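Local coordinates for giardin subunit alpha-1 (Giardia intestinalis, PDB 4EVF), which binds calcium and phospholipids such as phosphatidylserine as an annexin and takes part in the parasite's attachment to the intestinal mucosa, at residues A[159-164]-A[171-176]. Numbering follows the deposited sequence.
Sequences AQRLDQ and TAYLID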
# COMPACT_ATOMS: atom_id res chain seq x y z
N ALA A 159 -3.66 0.03 -26.88
CA ALA A 159 -5.01 -0.11 -26.37
C ALA A 159 -5.83 -1.08 -27.23
O ALA A 159 -6.62 -1.87 -26.70
CB ALA A 159 -5.70 1.23 -26.27
N GLN A 160 -5.65 -1.02 -28.55
CA GLN A 160 -6.34 -1.95 -29.46
C GLN A 160 -5.92 -3.41 -29.24
O GLN A 160 -6.77 -4.29 -29.13
CB GLN A 160 -6.14 -1.53 -30.92
CG GLN A 160 -6.58 -2.57 -31.96
CD GLN A 160 -8.11 -2.72 -32.09
OE1 GLN A 160 -8.86 -2.47 -31.15
NE2 GLN A 160 -8.56 -3.12 -33.27
N ARG A 161 -4.61 -3.67 -29.18
CA ARG A 161 -4.12 -5.02 -28.86
C ARG A 161 -4.65 -5.48 -27.49
O ARG A 161 -4.99 -6.65 -27.32
CB ARG A 161 -2.59 -5.09 -28.86
CG ARG A 161 -1.92 -4.77 -30.20
CD ARG A 161 -0.43 -5.15 -30.18
NE ARG A 161 0.46 -4.02 -30.44
CZ ARG A 161 0.70 -3.49 -31.64
NH1 ARG A 161 0.08 -3.97 -32.71
NH2 ARG A 161 1.54 -2.48 -31.77
N LEU A 162 -4.71 -4.56 -26.54
CA LEU A 162 -5.18 -4.87 -25.19
C LEU A 162 -6.65 -5.26 -25.26
O LEU A 162 -7.05 -6.30 -24.75
CB LEU A 162 -5.00 -3.65 -24.27
CG LEU A 162 -4.56 -3.83 -22.80
CD1 LEU A 162 -5.33 -2.91 -21.85
CD2 LEU A 162 -4.65 -5.28 -22.34
N ASP A 163 -7.45 -4.41 -25.90
CA ASP A 163 -8.87 -4.68 -26.13
C ASP A 163 -9.12 -6.02 -26.81
O ASP A 163 -10.04 -6.75 -26.44
CB ASP A 163 -9.49 -3.56 -26.97
CG ASP A 163 -10.93 -3.85 -27.38
OD1 ASP A 163 -11.86 -3.55 -26.60
OD2 ASP A 163 -11.13 -4.37 -28.50
N GLN A 164 -8.30 -6.34 -27.81
CA GLN A 164 -8.44 -7.61 -28.51
C GLN A 164 -8.10 -8.75 -27.56
O GLN A 164 -8.76 -9.79 -27.57
CB GLN A 164 -7.55 -7.64 -29.76
CG GLN A 164 -7.97 -6.63 -30.84
CD GLN A 164 -6.97 -6.54 -31.99
OE1 GLN A 164 -5.77 -6.75 -31.80
NE2 GLN A 164 -7.47 -6.23 -33.18
N THR A 171 -5.66 -14.43 -21.68
CA THR A 171 -5.20 -14.09 -20.34
C THR A 171 -3.68 -14.09 -20.24
O THR A 171 -3.12 -13.42 -19.38
CB THR A 171 -5.80 -15.03 -19.28
OG1 THR A 171 -5.39 -16.38 -19.55
CG2 THR A 171 -7.33 -14.96 -19.30
N ALA A 172 -2.99 -14.82 -21.11
CA ALA A 172 -1.53 -14.78 -21.09
C ALA A 172 -1.02 -13.38 -21.43
O ALA A 172 -0.10 -12.86 -20.79
CB ALA A 172 -0.93 -15.83 -22.04
N TYR A 173 -1.65 -12.75 -22.42
CA TYR A 173 -1.27 -11.38 -22.82
C TYR A 173 -1.59 -10.40 -21.70
O TYR A 173 -0.85 -9.44 -21.45
CB TYR A 173 -2.04 -10.99 -24.09
CG TYR A 173 -1.65 -9.66 -24.70
CD1 TYR A 173 -0.81 -9.61 -25.81
CD2 TYR A 173 -2.13 -8.46 -24.19
CE1 TYR A 173 -0.45 -8.41 -26.38
CE2 TYR A 173 -1.78 -7.24 -24.75
CZ TYR A 173 -0.93 -7.23 -25.85
OH TYR A 173 -0.56 -6.04 -26.43
N LEU A 174 -2.71 -10.65 -21.02
CA LEU A 174 -3.16 -9.80 -19.93
C LEU A 174 -2.18 -9.81 -18.75
O LEU A 174 -1.84 -8.76 -18.20
CB LEU A 174 -4.53 -10.24 -19.47
CG LEU A 174 -5.77 -9.55 -20.05
CD1 LEU A 174 -5.56 -8.87 -21.38
CD2 LEU A 174 -6.97 -10.52 -20.06
N ILE A 175 -1.72 -11.01 -18.39
CA ILE A 175 -0.82 -11.17 -17.25
C ILE A 175 0.51 -10.49 -17.55
O ILE A 175 1.07 -9.79 -16.71
CB ILE A 175 -0.62 -12.67 -16.92
CG1 ILE A 175 -1.94 -13.27 -16.40
CG2 ILE A 175 0.47 -12.86 -15.90
CD1 ILE A 175 -1.97 -14.79 -16.46
N ASP A 176 1.01 -10.71 -18.75
CA ASP A 176 2.27 -10.11 -19.17
C ASP A 176 2.12 -8.59 -19.29
O ASP A 176 3.00 -7.85 -18.89
CB ASP A 176 2.72 -10.70 -20.50
CG ASP A 176 3.98 -10.06 -21.01
OD1 ASP A 176 5.07 -10.47 -20.56
OD2 ASP A 176 3.88 -9.13 -21.85
O HOH W 1 1.97 -5.05 -27.94
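Y173 reaches across from helix 171-180 and sets its phenol end against R161 of helix 155-167. The two consecutive helices, joined by a short link, form a helix-loop-helix within the predicted third annexin repeat of this all-helical fold; over the short segments their axes run 133° apart and come within 10.1 Å. That spacing is bridged mainly by the tyrosine. Its CG stands anti to the backbone N (chi1 -174°), which carries the ring out from its own helix to the flank of the other. There the hydroxyl OH lies 3.3 Å from R161 CB, and the CE2 corner sits 4.2 Å from L162 CA; R161 CB and L162 CA both approach the ring obliquely.

R161 stays alongside the phenol as far as CD, 3.9 Å from Y173 OH; beyond it the chain, bent at chi3, leads the guanidinium off with its plane 62° from the ring. On the buried side, L162 turns CD2 toward L174, and the two leucines cross at about a right angle, with L162 CD2 3.8 Å from L174 CD1. The same CD2 also touches the ring at CE2. F193 of helix 183-196 and I201 of helix 201-208 pack on L162, while I208 packs on L174.

No direct hydrogen bond joins the two segments. A water does so instead, donating to Y173 OH at 3.1 Å and weakly accepting from R161 NE at 3.1 Å.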